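Local coordinates for protein metallo-beta-lactamase (Serratia marcescens, PDB 5AXO) that hydrolyses the amide bond of beta-lactam antibiotics with a pair of zinc ions, as a subclass B3 metallo-beta-lactamase, at residues Gly24-Val29 against Ala213-Val218; Ser70-Glu75 against Phe172-Thr177; Asp4-Gln9 against Thr44-Gln49; Val99-Thr104 against Ser118-Ser123. All blocks are in the same frame, centred on the assembly; numbering follows the deposited sequence.

Overall arrangement
Interactions 1 to 3 touch the ring-opened carbapenem bound at the two-zinc site. Interactions 1 and 2 supply metal ligands from the loops at the ends of strands. Their centres lie about 10 Å apart, and they meet where A214 N probably bonds to A173 O over 3.0 Å. Interaction 3 brings the N-terminal segment to the same ligand; its centre is about 11 Å from that of interaction 1, and W5 packs on I26. Interaction 4 lies further out, next to interaction 2. The centres of these two are about 14 Å apart, and F120 packs on S73 and E75. Interactions 1 and 4 do not touch; their nearest atoms are about 12 Å apart.

Interaction 1: Gly24-Val29 against Ala213-Val218; sequences GGISAV and AAHPEV. With NA (sodium ion), chain E; ZN (zinc ion), chain C; LMP ((2~{S},3~{R},4~{S})-2-[(2~{S},3~{R})-1,3-bis(oxidanyl)-1-oxidanylidene-butan-2-yl]-4-[(3~{S},5~{S})-5-(dimethylcarbamoy l)pyrrolidin-3-yl]sulfanyl-3-methyl-3,4-dihydro-2~{H}-pyrrole-5-carboxylic acid), chain R.
S27 holds the 213-218 loop through two direct hydrogen bonds. Its backbone N donates to A214 O at 2.9 Å, nearly straight at 166°. Its OG donates to A213 O at 2.7 Å. OG sits anti to the carbonyl carbon of S27 (chi1 -65°), and this points the hydroxyl at A213 O. Both donors lie somewhat out of the planes of the carbonyls they meet.

Van der Waals contacts flank these bonds. P216 lays its ring against S27, with CB 3.3 Å from S27 OG, and its CD approaches G25 O. I26 runs beside H215, pointing the same way, and its CD1 comes to 3.4 Å from H215 CE1.

Water joins the loops a third time. One molecule donates to G25 O and to E217 OE1 and accepts from H215 ND1 at 2.8 Å. E217 OE1 also binds a sodium ion.

The metal contact is made by H215 NE2, 2.1 Å from a zinc ion also bound by D76, H77 and a water. The bound product of the carbapenem adds N4 and O32 to this ion, and its C1A lies over one face of the H215 ring. This is the dinuclear site of the metallo-beta-lactamase fold. With ND1 donating a hydrogen bond to the water and NE2 bound to zinc, both ring nitrogens are engaged, which should fix the rotation of the imidazole.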
# COMPACT_ATOMS: atom_id res chain seq x y z
N GLY A 24 1.19 -7.44 -11.80
CA GLY A 24 -0.01 -7.10 -12.53
C GLY A 24 -1.24 -6.85 -11.65
O GLY A 24 -2.16 -6.11 -12.04
N GLY A 25 -1.25 -7.46 -10.48
CA GLY A 25 -2.39 -7.43 -9.59
C GLY A 25 -2.22 -6.65 -8.31
O GLY A 25 -3.21 -6.41 -7.62
N ILE A 26 -0.99 -6.40 -7.89
CA ILE A 26 -0.75 -5.76 -6.58
C ILE A 26 0.23 -4.61 -6.78
O ILE A 26 1.30 -4.80 -7.36
CB ILE A 26 -0.21 -6.74 -5.52
CG1 ILE A 26 -1.19 -7.90 -5.36
CG2 ILE A 26 0.06 -6.00 -4.21
CD1 ILE A 26 -2.46 -7.54 -4.59
N SER A 27 -0.08 -3.45 -6.24
CA SER A 27 0.81 -2.30 -6.32
C SER A 27 2.04 -2.47 -5.47
O SER A 27 1.97 -2.91 -4.30
CB SER A 27 0.06 -1.05 -5.90
OG SER A 27 -0.98 -0.80 -6.83
N ALA A 28 3.18 -2.00 -6.00
CA ALA A 28 4.31 -1.65 -5.17
C ALA A 28 4.94 -0.46 -5.84
O ALA A 28 4.90 -0.34 -7.09
CB ALA A 28 5.32 -2.78 -5.06
N VAL A 29 5.51 0.46 -5.08
CA VAL A 29 6.04 1.72 -5.59
C VAL A 29 7.45 1.92 -5.10
O VAL A 29 7.75 1.68 -3.93
CB VAL A 29 5.17 2.93 -5.18
CG1 VAL A 29 5.95 4.24 -5.22
CG2 VAL A 29 3.92 3.02 -6.05
N ALA A 213 -3.64 2.81 -5.40
CA ALA A 213 -4.31 1.99 -4.43
C ALA A 213 -3.58 0.65 -4.32
O ALA A 213 -3.06 0.13 -5.31
CB ALA A 213 -5.74 1.75 -4.85
N ALA A 214 -3.54 0.06 -3.13
CA ALA A 214 -2.83 -1.21 -2.92
C ALA A 214 -3.22 -2.32 -3.91
O ALA A 214 -2.37 -3.03 -4.47
CB ALA A 214 -3.02 -1.64 -1.49
N HIS A 215 -4.52 -2.39 -4.19
CA HIS A 215 -5.02 -3.13 -5.35
C HIS A 215 -5.20 -2.08 -6.44
O HIS A 215 -6.06 -1.24 -6.35
CB HIS A 215 -6.37 -3.82 -5.05
CG HIS A 215 -6.22 -5.00 -4.15
ND1 HIS A 215 -5.91 -6.26 -4.62
CD2 HIS A 215 -6.20 -5.09 -2.81
CE1 HIS A 215 -5.69 -7.07 -3.60
NE2 HIS A 215 -5.85 -6.37 -2.48
N PRO A 216 -4.37 -2.14 -7.50
CA PRO A 216 -4.25 -0.97 -8.38
C PRO A 216 -5.53 -0.62 -9.08
O PRO A 216 -5.79 0.55 -9.42
CB PRO A 216 -3.12 -1.34 -9.35
CG PRO A 216 -2.98 -2.81 -9.23
CD PRO A 216 -3.35 -3.14 -7.81
N GLU A 217 -6.32 -1.64 -9.37
CA GLU A 217 -7.60 -1.38 -10.07
C GLU A 217 -8.63 -0.60 -9.25
O GLU A 217 -9.57 -0.03 -9.83
CB GLU A 217 -8.21 -2.67 -10.60
CG GLU A 217 -8.76 -3.64 -9.58
CD GLU A 217 -7.78 -4.38 -8.67
OE1 GLU A 217 -6.53 -4.32 -8.82
OE2 GLU A 217 -8.35 -4.91 -7.68
N VAL A 218 -8.43 -0.48 -7.95
CA VAL A 218 -9.29 0.32 -7.14
C VAL A 218 -9.36 1.74 -7.68
O VAL A 218 -10.45 2.35 -7.69
CB VAL A 218 -8.86 0.20 -5.66
CG1 VAL A 218 -9.51 1.29 -4.79
CG2 VAL A 218 -9.21 -1.18 -5.14
NA NA E . -5.32 -5.25 -11.17
ZN ZN C . -5.38 -7.14 -0.57
C1 LMP R . -9.69 -9.06 -1.09
C2 LMP R . -9.82 -7.58 -0.68
C3 LMP R . -8.37 -7.18 -0.54
O7A LMP R . -11.98 -7.69 -6.21
C6A LMP R . -10.76 -7.72 -6.26
N7A LMP R . -10.09 -8.60 -7.00
C9A LMP R . -8.66 -8.50 -7.31
C8A LMP R . -10.73 -9.74 -7.64
C5A LMP R . -9.95 -6.71 -5.48
C2A LMP R . -9.59 -7.25 -4.10
N3A LMP R . -10.72 -5.46 -5.27
C4A LMP R . -10.33 -4.91 -3.95
C1A LMP R . -9.72 -6.07 -3.16
S21 LMP R . -10.76 -6.51 -1.80
C31 LMP R . -8.00 -5.83 -0.09
O31 LMP R . -8.91 -4.97 -0.10
O32 LMP R . -6.75 -5.53 0.25
N4 LMP R . -7.53 -8.11 -0.74
C11 LMP R . -10.44 -9.97 -0.10
C5 LMP R . -8.16 -9.32 -1.24
C6 LMP R . -7.48 -10.52 -0.55
C61 LMP R . -7.58 -10.62 0.99
O62 LMP R . -7.72 -9.38 1.71
C62 LMP R . -6.37 -11.33 1.61
C7 LMP R . -8.05 -11.77 -1.15
O71 LMP R . -8.07 -12.83 -0.55
O72 LMP R . -8.44 -11.72 -2.41
O HOH W 1 -5.82 -6.84 -7.39
O HOH W 2 -5.44 -7.99 1.32
O HOH W 3 -5.77 -7.91 -10.90
O HOH W 4 -7.45 -5.10 -13.22

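Interaction 2: Ser70-Glu75 against Phe172-Thr177; sequences STHSHE and FADSLT. With ZN (zinc ion), chain B; NA (sodium ion), chain K; LMP ((2~{S},3~{R},4~{S})-2-[(2~{S},3~{R})-1,3-bis(oxidanyl)-1-oxidanylidene-butan-2-yl]-4-[(3~{S},5~{S})-5-(dimethylcarbamoy l)pyrrolidin-3-yl]sulfanyl-3-methyl-3,4-dihydro-2~{H}-pyrrole-5-carboxylic acid), chain R.
H72 reaches from the 70-75 loop to D174 and to a zinc ion. Its CB is about equally far from both D174 carboxylate oxygens. CG stands between the backbone N and the carbonyl carbon (chi1 75°), which extends the ring toward the 172-177 segment. ND1 donates to D174 OD1 at 2.6 Å, with an angle of 161°. OD1 is close to the ring plane and uses its syn lone pair, although ring and carboxylate are turned 39° apart. CE1 lies 3.5 Å from S175 OG, at the ring edge. NE2 ends on the zinc ion, at 2.0 Å.

H74 ND1 and H150 bind the same ion, as does a water shared with the second zinc ion. H72 and H74 come from the HxHxDH motif of the metallo-beta-lactamase superfamily, which follows strand 65-69. Through its bond to ND1, D174 acts as a second-shell residue and probably orients H72. Its OD1 also takes a weak bond from S175 N.

S175 OG donates to O32 of the bound carbapenem product at 2.6 Å. S175 is modelled in two conformers; these contacts belong to the one described. T177 OG1 donates to O31 of the same carboxylate at 2.7 Å. T71 CB meets D174 OD1, and T71 CG2 lies 3.5 Å from both CD1 and CE1 of F172. The T71 and F172 side chains cross at about a right angle. T71 OG1 is hydrogen-bonded to D41 OD2.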
# COMPACT_ATOMS: atom_id res chain seq x y z
N SER A 70 5.10 -0.78 4.69
CA SER A 70 4.01 -1.73 4.54
C SER A 70 2.67 -1.01 4.71
O SER A 70 2.50 -0.29 5.71
CB SER A 70 4.11 -2.79 5.64
OG SER A 70 3.00 -3.67 5.63
N THR A 71 1.77 -1.15 3.76
CA THR A 71 0.40 -0.79 3.98
C THR A 71 -0.27 -1.66 5.02
O THR A 71 -0.67 -1.15 6.11
CB THR A 71 -0.42 -0.80 2.68
OG1 THR A 71 -0.33 -2.08 2.09
CG2 THR A 71 -0.03 0.30 1.72
N HIS A 72 -0.44 -2.94 4.73
CA HIS A 72 -0.90 -3.84 5.77
C HIS A 72 -0.46 -5.26 5.51
O HIS A 72 0.05 -5.64 4.45
CB HIS A 72 -2.45 -3.76 5.86
CG HIS A 72 -3.18 -4.45 4.73
ND1 HIS A 72 -3.58 -3.78 3.60
CD2 HIS A 72 -3.60 -5.72 4.57
CE1 HIS A 72 -4.19 -4.61 2.78
NE2 HIS A 72 -4.24 -5.80 3.34
N SER A 73 -0.66 -6.07 6.55
CA SER A 73 0.03 -7.34 6.74
C SER A 73 -0.80 -8.54 6.30
O SER A 73 -1.11 -9.41 7.11
CB SER A 73 0.44 -7.48 8.20
OG SER A 73 -0.66 -7.22 9.06
N HIS A 74 -1.15 -8.56 5.01
CA HIS A 74 -1.72 -9.79 4.39
C HIS A 74 -0.79 -10.28 3.28
O HIS A 74 0.01 -9.49 2.73
CB HIS A 74 -3.09 -9.50 3.81
CG HIS A 74 -4.13 -9.24 4.83
ND1 HIS A 74 -5.26 -8.48 4.55
CD2 HIS A 74 -4.23 -9.64 6.11
CE1 HIS A 74 -6.02 -8.47 5.62
NE2 HIS A 74 -5.42 -9.17 6.58
N GLU A 75 -0.91 -11.55 2.91
CA GLU A 75 0.02 -12.16 2.01
C GLU A 75 0.12 -11.46 0.68
O GLU A 75 1.16 -11.50 0.03
CB GLU A 75 -0.36 -13.63 1.77
CG GLU A 75 -1.66 -13.83 0.97
CD GLU A 75 -2.03 -15.28 0.65
OE1 GLU A 75 -1.14 -16.07 0.30
OE2 GLU A 75 -3.23 -15.61 0.72
N PHE A 172 -0.25 6.53 -1.51
CA PHE A 172 -0.34 5.08 -1.63
C PHE A 172 -1.38 4.65 -0.62
O PHE A 172 -1.15 4.58 0.60
CB PHE A 172 1.03 4.40 -1.39
CG PHE A 172 1.12 2.98 -1.89
CD1 PHE A 172 0.40 1.96 -1.30
CD2 PHE A 172 1.95 2.66 -2.94
CE1 PHE A 172 0.52 0.63 -1.72
CE2 PHE A 172 2.06 1.34 -3.38
CZ PHE A 172 1.34 0.34 -2.77
N ALA A 173 -2.55 4.30 -1.15
CA ALA A 173 -3.76 4.13 -0.36
C ALA A 173 -3.87 2.67 0.11
O ALA A 173 -3.98 1.75 -0.71
CB ALA A 173 -4.98 4.55 -1.16
N ASP A 174 -3.81 2.45 1.42
CA ASP A 174 -4.10 1.16 1.98
C ASP A 174 -5.52 0.77 1.66
O ASP A 174 -6.39 1.60 1.33
CB ASP A 174 -3.87 1.18 3.48
CG ASP A 174 -3.82 -0.21 4.13
OD1 ASP A 174 -3.65 -1.18 3.40
OD2 ASP A 174 -4.01 -0.25 5.37
N SER A 175 -5.77 -0.52 1.75
CA SER A 175 -7.12 -1.05 1.60
C SER A 175 -8.02 -0.62 2.75
O SER A 175 -7.63 -0.72 3.91
CB SER A 175 -7.06 -2.57 1.55
OG SER A 175 -6.23 -3.02 0.47
N LEU A 176 -9.24 -0.24 2.42
CA LEU A 176 -10.25 0.21 3.37
C LEU A 176 -11.45 -0.73 3.37
O LEU A 176 -12.57 -0.30 3.65
CB LEU A 176 -10.69 1.62 2.99
CG LEU A 176 -9.59 2.67 2.89
CD1 LEU A 176 -10.16 4.02 2.54
CD2 LEU A 176 -8.73 2.75 4.14
N THR A 177 -11.25 -1.99 2.99
CA THR A 177 -12.35 -2.88 2.70
C THR A 177 -12.75 -3.77 3.86
O THR A 177 -11.94 -4.44 4.49
CB THR A 177 -11.96 -3.78 1.53
OG1 THR A 177 -10.75 -4.45 1.85
CG2 THR A 177 -11.81 -2.96 0.28
ZN ZN B . -5.61 -7.25 2.97
NA NA K . 1.41 -0.81 8.24
C1 LMP R . -9.69 -9.06 -1.09
C2 LMP R . -9.82 -7.58 -0.68
C3 LMP R . -8.37 -7.18 -0.54
O7A LMP R . -11.98 -7.69 -6.21
C6A LMP R . -10.76 -7.72 -6.26
N7A LMP R . -10.09 -8.60 -7.00
C9A LMP R . -8.66 -8.50 -7.31
C8A LMP R . -10.73 -9.74 -7.64
C5A LMP R . -9.95 -6.71 -5.48
C2A LMP R . -9.59 -7.25 -4.10
N3A LMP R . -10.72 -5.46 -5.27
C4A LMP R . -10.33 -4.91 -3.95
C1A LMP R . -9.72 -6.07 -3.16
S21 LMP R . -10.76 -6.51 -1.80
C31 LMP R . -8.00 -5.83 -0.09
O31 LMP R . -8.91 -4.97 -0.10
O32 LMP R . -6.75 -5.53 0.25
N4 LMP R . -7.53 -8.11 -0.74
C11 LMP R . -10.44 -9.97 -0.10
C5 LMP R . -8.16 -9.32 -1.24
C6 LMP R . -7.48 -10.52 -0.55
C61 LMP R . -7.58 -10.62 0.99
O62 LMP R . -7.72 -9.38 1.71
C62 LMP R . -6.37 -11.33 1.61
C7 LMP R . -8.05 -11.77 -1.15
O71 LMP R . -8.07 -12.83 -0.55
O72 LMP R . -8.44 -11.72 -2.41
O HOH W 5 1.43 -3.57 7.96
O HOH W 2 -5.44 -7.99 1.32

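Interaction 3: Asp4-Gln9 against Thr44-Gln49; sequences DWSSPQ and TEKGAQ. With LMP ((2~{S},3~{R},4~{S})-2-[(2~{S},3~{R})-1,3-bis(oxidanyl)-1-oxidanylidene-butan-2-yl]-4-[(3~{S},5~{S})-5-(dimethylcarbamoy l)pyrrolidin-3-yl]sulfanyl-3-methyl-3,4-dihydro-2~{H}-pyrrole-5-carboxylic acid), chain R.
S6 and T44 meet through their hydroxyls, with S6 OG 2.7 Å from T44 OG1; either could be the donor. The contact joins a type I beta turn, D4 to S7, to the turn leading into helix 47-57. T44 OG1 makes a capping bond, accepting from G47 N at 2.8 Å. Within the turn, D4 O takes two bonds, from S7 N and from S7 OG.

The tight part is around T44, which is buried. Its OG1 stands between its own backbone N and carbonyl carbon (chi1 62°). There it can serve the helix N-H and the serine together. The same rotation leaves CG2 for the tryptophan, and CG2 lies 3.6 Å from W5 CB. W5 and T44 meet roughly at right angles. G47 comes close to S6 through its backbone.

The loose part is on the solvent side. K46 is exposed, and its chain bends at its last two torsions to bring NZ round to S6 OG. That bond is weak, at 3.1 Å.

W5 starts toward T44, but its indole continues away to the active site. It packs on D76, a zinc ligand, and on E75. The 4-9 segment thus turns the edge of an indole to the bound carbapenem product, whose carboxylate carbon C7 lies at that edge, in plane. The nearest atoms there are W5 CZ2 and O72 of the ligand, 3.3 Å apart.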
# COMPACT_ATOMS: atom_id res chain seq x y z
N ASP A 4 -2.88 -11.53 -12.13
CA ASP A 4 -2.76 -12.26 -10.88
C ASP A 4 -1.83 -11.52 -9.91
O ASP A 4 -1.00 -10.68 -10.29
CB ASP A 4 -2.26 -13.70 -11.15
CG ASP A 4 -3.36 -14.64 -11.69
OD1 ASP A 4 -4.54 -14.24 -11.74
OD2 ASP A 4 -3.04 -15.82 -11.96
N TRP A 5 -1.91 -11.88 -8.64
CA TRP A 5 -1.16 -11.16 -7.59
C TRP A 5 0.36 -11.22 -7.82
O TRP A 5 1.10 -10.35 -7.35
CB TRP A 5 -1.38 -11.76 -6.20
CG TRP A 5 -2.70 -11.59 -5.60
CD1 TRP A 5 -3.71 -10.82 -6.04
CD2 TRP A 5 -3.18 -12.29 -4.45
NE1 TRP A 5 -4.78 -10.92 -5.18
CE2 TRP A 5 -4.48 -11.83 -4.21
CE3 TRP A 5 -2.62 -13.23 -3.57
CZ2 TRP A 5 -5.27 -12.33 -3.16
CZ3 TRP A 5 -3.41 -13.73 -2.53
CH2 TRP A 5 -4.68 -13.23 -2.32
N SER A 6 0.83 -12.30 -8.44
CA SER A 6 2.26 -12.51 -8.62
C SER A 6 2.71 -12.27 -10.05
O SER A 6 3.86 -12.60 -10.37
CB SER A 6 2.68 -13.92 -8.20
OG SER A 6 2.29 -14.23 -6.87
N SER A 7 1.84 -11.76 -10.91
CA SER A 7 2.16 -11.72 -12.33
C SER A 7 3.24 -10.69 -12.62
O SER A 7 3.23 -9.57 -12.09
CB SER A 7 0.91 -11.44 -13.16
OG SER A 7 0.26 -10.28 -12.73
N PRO A 8 4.11 -10.99 -13.59
CA PRO A 8 4.96 -9.93 -14.10
C PRO A 8 4.20 -8.72 -14.61
O PRO A 8 3.06 -8.80 -15.04
CB PRO A 8 5.70 -10.63 -15.25
CG PRO A 8 5.83 -12.05 -14.77
CD PRO A 8 4.45 -12.30 -14.18
N GLN A 9 4.84 -7.56 -14.50
CA GLN A 9 4.29 -6.32 -14.97
C GLN A 9 5.45 -5.35 -15.27
O GLN A 9 6.29 -5.10 -14.40
CB GLN A 9 3.42 -5.68 -13.85
CG GLN A 9 3.02 -4.25 -14.14
CD GLN A 9 2.17 -4.12 -15.35
OE1 GLN A 9 1.22 -4.90 -15.54
NE2 GLN A 9 2.52 -3.17 -16.22
N THR A 44 3.36 -10.43 -3.24
CA THR A 44 3.39 -11.79 -2.70
C THR A 44 4.80 -12.30 -2.59
O THR A 44 5.72 -11.69 -3.08
CB THR A 44 2.60 -12.73 -3.60
OG1 THR A 44 3.24 -12.72 -4.87
CG2 THR A 44 1.19 -12.30 -3.78
N GLU A 45 4.96 -13.48 -1.97
CA GLU A 45 6.26 -14.11 -1.88
C GLU A 45 6.82 -14.32 -3.30
O GLU A 45 7.95 -13.95 -3.57
CB GLU A 45 6.15 -15.45 -1.12
CG GLU A 45 7.45 -16.23 -1.02
CD GLU A 45 7.27 -17.56 -0.30
OE1 GLU A 45 6.13 -17.92 0.03
OE2 GLU A 45 8.30 -18.14 0.07
N LYS A 46 6.03 -14.93 -4.19
CA LYS A 46 6.51 -15.12 -5.56
C LYS A 46 6.73 -13.76 -6.24
O LYS A 46 7.70 -13.58 -6.99
CB LYS A 46 5.52 -15.96 -6.36
CG LYS A 46 5.55 -17.44 -6.02
CD LYS A 46 4.53 -18.21 -6.87
CE LYS A 46 3.21 -18.44 -6.13
NZ LYS A 46 2.36 -17.22 -5.97
N GLY A 47 5.88 -12.80 -5.92
CA GLY A 47 5.95 -11.46 -6.51
C GLY A 47 7.20 -10.70 -6.15
O GLY A 47 7.60 -9.82 -6.89
N ALA A 48 7.87 -11.05 -5.05
CA ALA A 48 9.11 -10.34 -4.70
C ALA A 48 10.12 -10.46 -5.87
O ALA A 48 10.91 -9.56 -6.10
CB ALA A 48 9.72 -10.93 -3.45
N GLN A 49 10.14 -11.58 -6.58
CA GLN A 49 11.10 -11.73 -7.66
C GLN A 49 10.76 -10.80 -8.82
O GLN A 49 11.65 -10.31 -9.52
CB GLN A 49 11.13 -13.18 -8.13
CG GLN A 49 11.54 -14.17 -7.04
CD GLN A 49 12.85 -13.84 -6.36
OE1 GLN A 49 13.84 -13.57 -7.02
NE2 GLN A 49 12.84 -13.78 -5.03
C1 LMP R . -9.69 -9.06 -1.09
C2 LMP R . -9.82 -7.58 -0.68
C3 LMP R . -8.37 -7.18 -0.54
O7A LMP R . -11.98 -7.69 -6.21
C6A LMP R . -10.76 -7.72 -6.26
N7A LMP R . -10.09 -8.60 -7.00
C9A LMP R . -8.66 -8.50 -7.31
C8A LMP R . -10.73 -9.74 -7.64
C5A LMP R . -9.95 -6.71 -5.48
C2A LMP R . -9.59 -7.25 -4.10
N3A LMP R . -10.72 -5.46 -5.27
C4A LMP R . -10.33 -4.91 -3.95
C1A LMP R . -9.72 -6.07 -3.16
S21 LMP R . -10.76 -6.51 -1.80
C31 LMP R . -8.00 -5.83 -0.09
O31 LMP R . -8.91 -4.97 -0.10
O32 LMP R . -6.75 -5.53 0.25
N4 LMP R . -7.53 -8.11 -0.74
C11 LMP R . -10.44 -9.97 -0.10
C5 LMP R . -8.16 -9.32 -1.24
C6 LMP R . -7.48 -10.52 -0.55
C61 LMP R . -7.58 -10.62 0.99
O62 LMP R . -7.72 -9.38 1.71
C62 LMP R . -6.37 -11.33 1.61
C7 LMP R . -8.05 -11.77 -1.15
O71 LMP R . -8.07 -12.83 -0.55
O72 LMP R . -8.44 -11.72 -2.41

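Interaction 4: Val99-Thr104 against Ser118-Ser123; sequences VDTLRT and SNFPGS. With NA (sodium ion), chain L.
L102 O takes a hydrogen bond from S123 N at 2.9 Å, with an angle of 163°. It is the one direct hydrogen bond between helix 99-104 and the 118-123 loop. G122 lies next to it, with its CA close to the end of the helix. That CA makes CA-H...O contacts with R103 O at 3.2 Å and with L102 O at 3.5 Å. S123 CB also rests near L102 O.

F120 and L102 make the apolar part, with F120 CZ 4.3 Å from L102 CD2. Separately, F120 CZ comes to 3.9 Å from the carbonyl oxygen T101 O. CG of F120 stands between the backbone N and the carbonyl carbon (chi1 58°), and this turns the ring in toward the helix.

One water bridges the backbones further along. It donates to T104 O at 2.8 Å and to F120 O at 2.7 Å.

The next shell holds these groups in place. T101 OG1 binds a sodium ion, at 2.8 Å, together with N98 and a water. V99 CG1 lies over one face of the R103 guanidinium, which donates through NH2 to V126 O. F120 and G105 share a backbone hydrogen bond, and G122 O accepts from S82.

Around the contact, F120 and L102 rest on A78 of helix 75-78, the residue after the zinc ligand H77. S123 packs on helix 81-88, and V99 and L102 pack on strand 126-129, one of the two outer strands of the seven-stranded sheet.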
# COMPACT_ATOMS: atom_id res chain seq x y z
N VAL A 99 3.05 -4.84 13.28
CA VAL A 99 4.45 -5.25 13.39
C VAL A 99 4.64 -6.77 13.64
O VAL A 99 5.42 -7.45 12.97
CB VAL A 99 5.20 -4.41 14.44
CG1 VAL A 99 6.56 -5.01 14.77
CG2 VAL A 99 5.37 -2.97 13.98
N ASP A 100 3.91 -7.30 14.61
CA ASP A 100 4.07 -8.69 14.96
C ASP A 100 3.61 -9.64 13.83
O ASP A 100 4.26 -10.62 13.55
CB ASP A 100 3.31 -8.97 16.25
CG ASP A 100 3.66 -10.30 16.83
OD1 ASP A 100 4.86 -10.52 17.05
OD2 ASP A 100 2.76 -11.14 16.99
N THR A 101 2.60 -9.20 13.07
CA THR A 101 2.15 -9.98 11.95
C THR A 101 3.21 -10.01 10.85
O THR A 101 3.43 -11.04 10.23
CB THR A 101 0.84 -9.42 11.35
OG1 THR A 101 -0.13 -9.26 12.40
CG2 THR A 101 0.32 -10.32 10.28
N LEU A 102 3.87 -8.86 10.61
CA LEU A 102 4.92 -8.86 9.58
C LEU A 102 6.10 -9.73 10.04
O LEU A 102 6.76 -10.32 9.18
CB LEU A 102 5.43 -7.46 9.32
CG LEU A 102 4.40 -6.59 8.60
CD1 LEU A 102 4.95 -5.17 8.49
CD2 LEU A 102 3.99 -7.10 7.22
N ARG A 103 6.42 -9.72 11.33
CA ARG A 103 7.54 -10.54 11.82
C ARG A 103 7.27 -12.03 11.71
O ARG A 103 8.18 -12.80 11.44
CB ARG A 103 7.82 -10.23 13.27
CG ARG A 103 8.46 -8.87 13.39
CD ARG A 103 8.68 -8.51 14.82
NE ARG A 103 9.50 -7.33 14.91
CZ ARG A 103 9.63 -6.58 15.99
NH1 ARG A 103 8.92 -6.84 17.08
NH2 ARG A 103 10.43 -5.53 15.96
N THR A 104 6.03 -12.44 11.94
CA THR A 104 5.71 -13.87 12.01
C THR A 104 5.07 -14.41 10.74
O THR A 104 4.99 -15.62 10.53
CB THR A 104 4.76 -14.15 13.17
OG1 THR A 104 3.50 -13.49 12.96
CG2 THR A 104 5.36 -13.68 14.51
N SER A 118 -4.09 -16.88 4.49
CA SER A 118 -2.91 -17.74 4.40
C SER A 118 -1.70 -17.02 4.97
O SER A 118 -1.50 -15.81 4.73
CB SER A 118 -2.64 -18.13 2.96
OG SER A 118 -3.68 -18.98 2.49
N ASN A 119 -0.88 -17.76 5.71
CA ASN A 119 0.33 -17.23 6.28
C ASN A 119 1.34 -16.90 5.21
O ASN A 119 1.24 -17.38 4.08
CB ASN A 119 0.99 -18.22 7.25
CG ASN A 119 0.15 -18.54 8.46
OD1 ASN A 119 -0.81 -17.90 8.77
ND2 ASN A 119 0.58 -19.56 9.17
N PHE A 120 2.27 -16.01 5.52
CA PHE A 120 3.29 -15.63 4.55
C PHE A 120 4.66 -15.53 5.29
O PHE A 120 4.73 -15.70 6.52
CB PHE A 120 2.91 -14.31 3.86
CG PHE A 120 2.71 -13.16 4.82
CD1 PHE A 120 1.45 -12.89 5.36
CD2 PHE A 120 3.75 -12.29 5.14
CE1 PHE A 120 1.25 -11.85 6.22
CE2 PHE A 120 3.55 -11.27 6.03
CZ PHE A 120 2.29 -11.01 6.54
N PRO A 121 5.77 -15.32 4.55
CA PRO A 121 7.06 -15.41 5.24
C PRO A 121 7.24 -14.23 6.20
O PRO A 121 7.04 -13.07 5.82
CB PRO A 121 8.07 -15.35 4.07
CG PRO A 121 7.32 -15.90 2.90
CD PRO A 121 5.91 -15.40 3.08
N GLY A 122 7.70 -14.51 7.41
CA GLY A 122 8.03 -13.46 8.32
C GLY A 122 9.26 -12.67 7.90
O GLY A 122 10.18 -13.20 7.29
N SER A 123 9.26 -11.38 8.21
CA SER A 123 10.34 -10.45 7.85
C SER A 123 11.20 -10.14 9.07
O SER A 123 10.70 -10.03 10.16
CB SER A 123 9.75 -9.18 7.25
OG SER A 123 10.77 -8.29 6.78
NA NA L . -2.29 -7.48 11.94
O HOH W 6 4.48 -17.54 8.50
O HOH W 7 -3.24 -8.87 9.76